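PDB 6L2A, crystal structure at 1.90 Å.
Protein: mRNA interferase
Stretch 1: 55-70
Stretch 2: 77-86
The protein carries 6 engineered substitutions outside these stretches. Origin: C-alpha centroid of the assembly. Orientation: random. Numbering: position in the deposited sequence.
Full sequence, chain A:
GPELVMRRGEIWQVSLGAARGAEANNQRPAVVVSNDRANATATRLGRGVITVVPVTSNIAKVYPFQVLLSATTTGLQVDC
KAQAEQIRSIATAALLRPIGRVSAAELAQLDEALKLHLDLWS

Stretch 1 (55-70) VTSNIAKVYPFQVLLS
Stretch 2 77-86: QVDCKAQAEQ

Stretch 2 runs as a central strand, 80-83 (Cys80 -137/172, Lys81 -130/135, Ala82 -79/134), with stretch 1 pairing antiparallel along both of its edges: strand 55-56 on one, strand 66-69 on the other, where the N-to-C directions differ by 152° and the axes approach to 4.4 Å.

Val55 (phi/psi -124/139, chi1 t) faces Ala82 in a non-hydrogen-bonded pair, CA to CA 4.4 Å; Val55 CG1 lies 3.4 Å from Cys80 CB, the branched side chain packing over small neighbours. Thr56 (-132/153, chi1 t) forms the hydrogen-bonded pair with Lys81: Thr56 N to Lys81 O is 3.0 Å, and Lys81 N to Thr56 O is 2.9 Å. Thr56 OG1 accepts a weak bond from Asn58 N at 3.3 Å, just past the strand end.

Ser57 (-90/-3) ends the direct pairing; a water donates to Ser57 O and Asp79 O, 2.8 Å from each. In the loop, Ile59 (-114/29; chi1 p, chi2 t) returns its side chain to stretch 2, with Ile59 CG2 3.7 Å from Cys80 C.

The loop's polar centre is the Lys81 ammonium. Extended beyond a p chi1 with three t torsions, Lys81 donates from NZ to Lys61 O (Lys61 -128/123) at a short 2.5 Å and to Gln66 OE1 at 3.0 Å. A long cationic side chain thus gathers neutral acceptors from the loop backbone and from the first residue of the next strand.

Tyr63 to Gln66 is a type I turn, closed by Gln66 N to Tyr63 O at 2.9 Å, with Pro64 (-68/-16) and Phe65 (-89/16) at its centre; proline's restricted phi suits the first position. The CA-to-CB bond of Phe65 (chi1 p, chi2 88°) points toward stretch 2, and Glu85 OE1 (Glu85 -71/-10; p, m) lies at the ring edge, 3.2 Å from Phe65 CD1. Phe65 O accepts a weak bond from Ala84 N at 3.2 Å.

Gln66 (-134/157; m, t, chi3 -26°) exploits both ends of its amide: OE1 also accepts from Tyr63 N at 3.0 Å, while Gln66 NE2 donates to Glu85 OE2 at 2.9 Å.

Val67 (-132/124, t), beta-branched and suited to a strand, hydrogen-bonds Ala82: Val67 N to Ala82 O 3.1 Å, Ala82 N to Val67 O 2.9 Å. Leu68 (-69/127; t, p), exposed, shares the other face with Lys81, CA to CA 4.3 Å. Leu69 (-112/117; m, t), buried on the Val67 face, hydrogen-bonds Cys80: Leu69 N to Cys80 O 2.6 Å, Cys80 N to Leu69 O 3.0 Å. Leu69 CD1 rests 4.0 Å from Ala82 CB. Ser70 (-72/141, chi1 145°) N-caps the following helix, its hydroxyl accepting from a free backbone N.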

# COMPACT_ATOMS: atom_id res chain seq x y z
N VAL A 55 12.64 -1.34 -1.19
CA VAL A 55 13.79 -1.57 -0.33
C VAL A 55 14.92 -0.66 -0.78
O VAL A 55 15.13 -0.46 -1.98
CB VAL A 55 14.21 -3.06 -0.38
CG1 VAL A 55 15.57 -3.26 0.22
CG2 VAL A 55 13.18 -3.91 0.35
N THR A 56 15.63 -0.07 0.19
CA THR A 56 16.73 0.84 -0.09
C THR A 56 17.95 0.46 0.73
O THR A 56 17.83 -0.12 1.82
CB THR A 56 16.36 2.30 0.20
OG1 THR A 56 17.51 3.14 0.01
CG2 THR A 56 15.86 2.45 1.62
N SER A 57 19.13 0.80 0.21
CA SER A 57 20.40 0.49 0.86
C SER A 57 20.87 1.57 1.82
O SER A 57 21.91 1.39 2.47
CB SER A 57 21.48 0.23 -0.20
OG SER A 57 21.56 1.31 -1.11
N ASN A 58 20.15 2.68 1.93
CA ASN A 58 20.50 3.73 2.89
C ASN A 58 19.82 3.40 4.22
O ASN A 58 18.60 3.54 4.35
CB ASN A 58 20.07 5.10 2.38
CG ASN A 58 20.51 6.22 3.30
OD1 ASN A 58 21.59 6.17 3.89
ND2 ASN A 58 19.67 7.24 3.45
N ILE A 59 20.61 2.97 5.20
CA ILE A 59 20.07 2.54 6.48
C ILE A 59 20.53 3.49 7.59
O ILE A 59 20.66 3.08 8.75
CB ILE A 59 20.48 1.10 6.80
CG1 ILE A 59 22.00 0.94 6.74
CG2 ILE A 59 19.81 0.12 5.85
CD1 ILE A 59 22.50 -0.42 7.18
N ALA A 60 20.78 4.75 7.23
CA ALA A 60 21.25 5.73 8.22
C ALA A 60 20.26 5.85 9.37
O ALA A 60 20.65 5.81 10.55
CB ALA A 60 21.47 7.08 7.55
N LYS A 61 18.98 6.01 9.06
CA LYS A 61 17.92 6.06 10.06
C LYS A 61 16.85 5.06 9.67
O LYS A 61 16.31 5.12 8.56
CB LYS A 61 17.32 7.47 10.16
CG LYS A 61 18.30 8.55 10.56
CD LYS A 61 17.68 9.93 10.41
CE LYS A 61 18.68 11.03 10.73
NZ LYS A 61 18.06 12.39 10.63
N VAL A 62 16.56 4.12 10.56
CA VAL A 62 15.53 3.11 10.34
C VAL A 62 14.35 3.47 11.23
O VAL A 62 14.39 3.26 12.45
CB VAL A 62 16.04 1.69 10.62
CG1 VAL A 62 14.90 0.69 10.49
CG2 VAL A 62 17.18 1.34 9.68
N TYR A 63 13.30 4.01 10.63
CA TYR A 63 12.11 4.44 11.35
C TYR A 63 11.23 3.23 11.68
O TYR A 63 11.40 2.15 11.12
CB TYR A 63 11.36 5.46 10.52
CG TYR A 63 12.00 6.83 10.54
CD1 TYR A 63 12.87 7.23 9.54
CD2 TYR A 63 11.74 7.72 11.58
CE1 TYR A 63 13.46 8.48 9.57
CE2 TYR A 63 12.33 8.96 11.62
CZ TYR A 63 13.18 9.34 10.61
OH TYR A 63 13.77 10.59 10.64
N PRO A 64 10.28 3.39 12.61
CA PRO A 64 9.47 2.23 13.02
C PRO A 64 8.53 1.73 11.93
O PRO A 64 8.02 0.60 12.05
CB PRO A 64 8.68 2.75 14.23
CG PRO A 64 9.31 4.03 14.61
CD PRO A 64 9.91 4.59 13.38
N PHE A 65 8.27 2.52 10.89
CA PHE A 65 7.54 2.06 9.73
C PHE A 65 8.46 1.47 8.67
O PHE A 65 8.05 1.33 7.51
CB PHE A 65 6.69 3.20 9.14
CG PHE A 65 7.43 4.50 9.03
CD1 PHE A 65 8.17 4.80 7.90
CD2 PHE A 65 7.36 5.44 10.05
CE1 PHE A 65 8.85 6.00 7.79
CE2 PHE A 65 8.03 6.65 9.94
CZ PHE A 65 8.77 6.93 8.81
N GLN A 66 9.70 1.15 9.04
CA GLN A 66 10.68 0.54 8.16
C GLN A 66 11.34 -0.61 8.90
O GLN A 66 11.35 -0.65 10.14
CB GLN A 66 11.73 1.56 7.69
CG GLN A 66 11.12 2.83 7.11
CD GLN A 66 12.14 3.94 6.95
OE1 GLN A 66 13.14 3.99 7.66
NE2 GLN A 66 11.88 4.86 6.02
N VAL A 67 11.88 -1.57 8.15
CA VAL A 67 12.43 -2.79 8.73
C VAL A 67 13.81 -3.05 8.14
O VAL A 67 13.97 -3.14 6.92
CB VAL A 67 11.52 -4.01 8.49
CG1 VAL A 67 12.13 -5.26 9.11
CG2 VAL A 67 10.13 -3.76 9.07
N LEU A 68 14.81 -3.18 9.02
CA LEU A 68 16.16 -3.53 8.58
C LEU A 68 16.19 -4.96 8.07
O LEU A 68 15.75 -5.89 8.76
CB LEU A 68 17.14 -3.35 9.74
CG LEU A 68 18.58 -3.83 9.55
CD1 LEU A 68 19.32 -2.93 8.58
CD2 LEU A 68 19.30 -3.88 10.89
N LEU A 69 16.70 -5.15 6.86
CA LEU A 69 16.80 -6.46 6.23
C LEU A 69 18.27 -6.85 6.11
O LEU A 69 19.03 -6.18 5.40
CB LEU A 69 16.13 -6.46 4.85
CG LEU A 69 14.65 -6.05 4.81
CD1 LEU A 69 14.13 -6.03 3.38
CD2 LEU A 69 13.82 -6.98 5.68
N SER A 70 18.66 -7.93 6.79
CA SER A 70 20.05 -8.34 6.80
C SER A 70 20.47 -8.94 5.46
O SER A 70 19.71 -9.68 4.83
CB SER A 70 20.29 -9.36 7.92
OG SER A 70 21.25 -10.33 7.53
N GLN A 77 23.14 -7.72 -1.39
CA GLN A 77 24.54 -7.76 -0.98
C GLN A 77 24.87 -6.83 0.18
O GLN A 77 25.93 -7.00 0.80
CB GLN A 77 25.44 -7.42 -2.17
N VAL A 78 24.01 -5.87 0.49
CA VAL A 78 24.20 -4.95 1.61
C VAL A 78 22.97 -5.02 2.50
O VAL A 78 21.89 -5.41 2.06
CB VAL A 78 24.42 -3.49 1.14
CG1 VAL A 78 25.83 -3.30 0.66
CG2 VAL A 78 23.43 -3.15 0.04
N ASP A 79 23.15 -4.64 3.77
CA ASP A 79 21.99 -4.44 4.63
C ASP A 79 21.10 -3.36 4.02
O ASP A 79 21.59 -2.34 3.51
CB ASP A 79 22.41 -4.04 6.04
CG ASP A 79 23.03 -5.19 6.81
OD1 ASP A 79 22.95 -6.34 6.32
OD2 ASP A 79 23.60 -4.95 7.89
N CYS A 80 19.80 -3.60 4.04
CA CYS A 80 18.84 -2.69 3.44
C CYS A 80 17.67 -2.53 4.39
O CYS A 80 17.57 -3.22 5.41
CB CYS A 80 18.37 -3.22 2.08
SG CYS A 80 19.61 -3.21 0.76
N LYS A 81 16.78 -1.60 4.06
CA LYS A 81 15.57 -1.44 4.85
C LYS A 81 14.36 -1.42 3.92
O LYS A 81 14.38 -0.78 2.87
CB LYS A 81 15.61 -0.17 5.72
CG LYS A 81 15.72 1.14 4.97
CD LYS A 81 15.61 2.31 5.94
CE LYS A 81 15.52 3.63 5.20
NZ LYS A 81 15.61 4.79 6.14
N ALA A 82 13.33 -2.17 4.31
CA ALA A 82 12.05 -2.10 3.63
C ALA A 82 11.31 -0.86 4.11
O ALA A 82 11.26 -0.60 5.32
CB ALA A 82 11.22 -3.36 3.91
N GLN A 83 10.75 -0.11 3.18
CA GLN A 83 10.09 1.16 3.48
C GLN A 83 8.59 0.97 3.31
O GLN A 83 8.05 1.14 2.21
CB GLN A 83 10.61 2.26 2.56
CG GLN A 83 12.12 2.44 2.58
CD GLN A 83 12.58 3.54 1.65
OE1 GLN A 83 12.98 3.29 0.52
NE2 GLN A 83 12.51 4.78 2.13
N ALA A 84 7.91 0.62 4.40
CA ALA A 84 6.47 0.39 4.34
C ALA A 84 5.70 1.65 3.98
O ALA A 84 4.59 1.55 3.45
CB ALA A 84 5.96 -0.17 5.67
N GLU A 85 6.25 2.84 4.26
CA GLU A 85 5.58 4.07 3.87
C GLU A 85 5.62 4.31 2.36
O GLU A 85 4.94 5.21 1.88
CB GLU A 85 6.21 5.27 4.60
CG GLU A 85 7.49 5.83 3.99
CD GLU A 85 8.74 5.01 4.31
OE1 GLU A 85 8.62 3.89 4.85
OE2 GLU A 85 9.85 5.50 4.03
N GLN A 86 6.39 3.51 1.62
CA GLN A 86 6.47 3.62 0.17
C GLN A 86 5.73 2.50 -0.54
O GLN A 86 6.01 2.21 -1.70
CB GLN A 86 7.94 3.65 -0.28
CG GLN A 86 8.77 4.72 0.40
CD GLN A 86 9.16 5.84 -0.54
OE1 GLN A 86 8.31 6.62 -0.98
NE2 GLN A 86 10.44 5.91 -0.88
O HOH W 1 23.67 -0.53 3.60
O HOH W 2 18.35 6.13 6.22
O HOH W 3 13.65 7.18 4.82
O HOH W 4 19.70 -7.00 2.85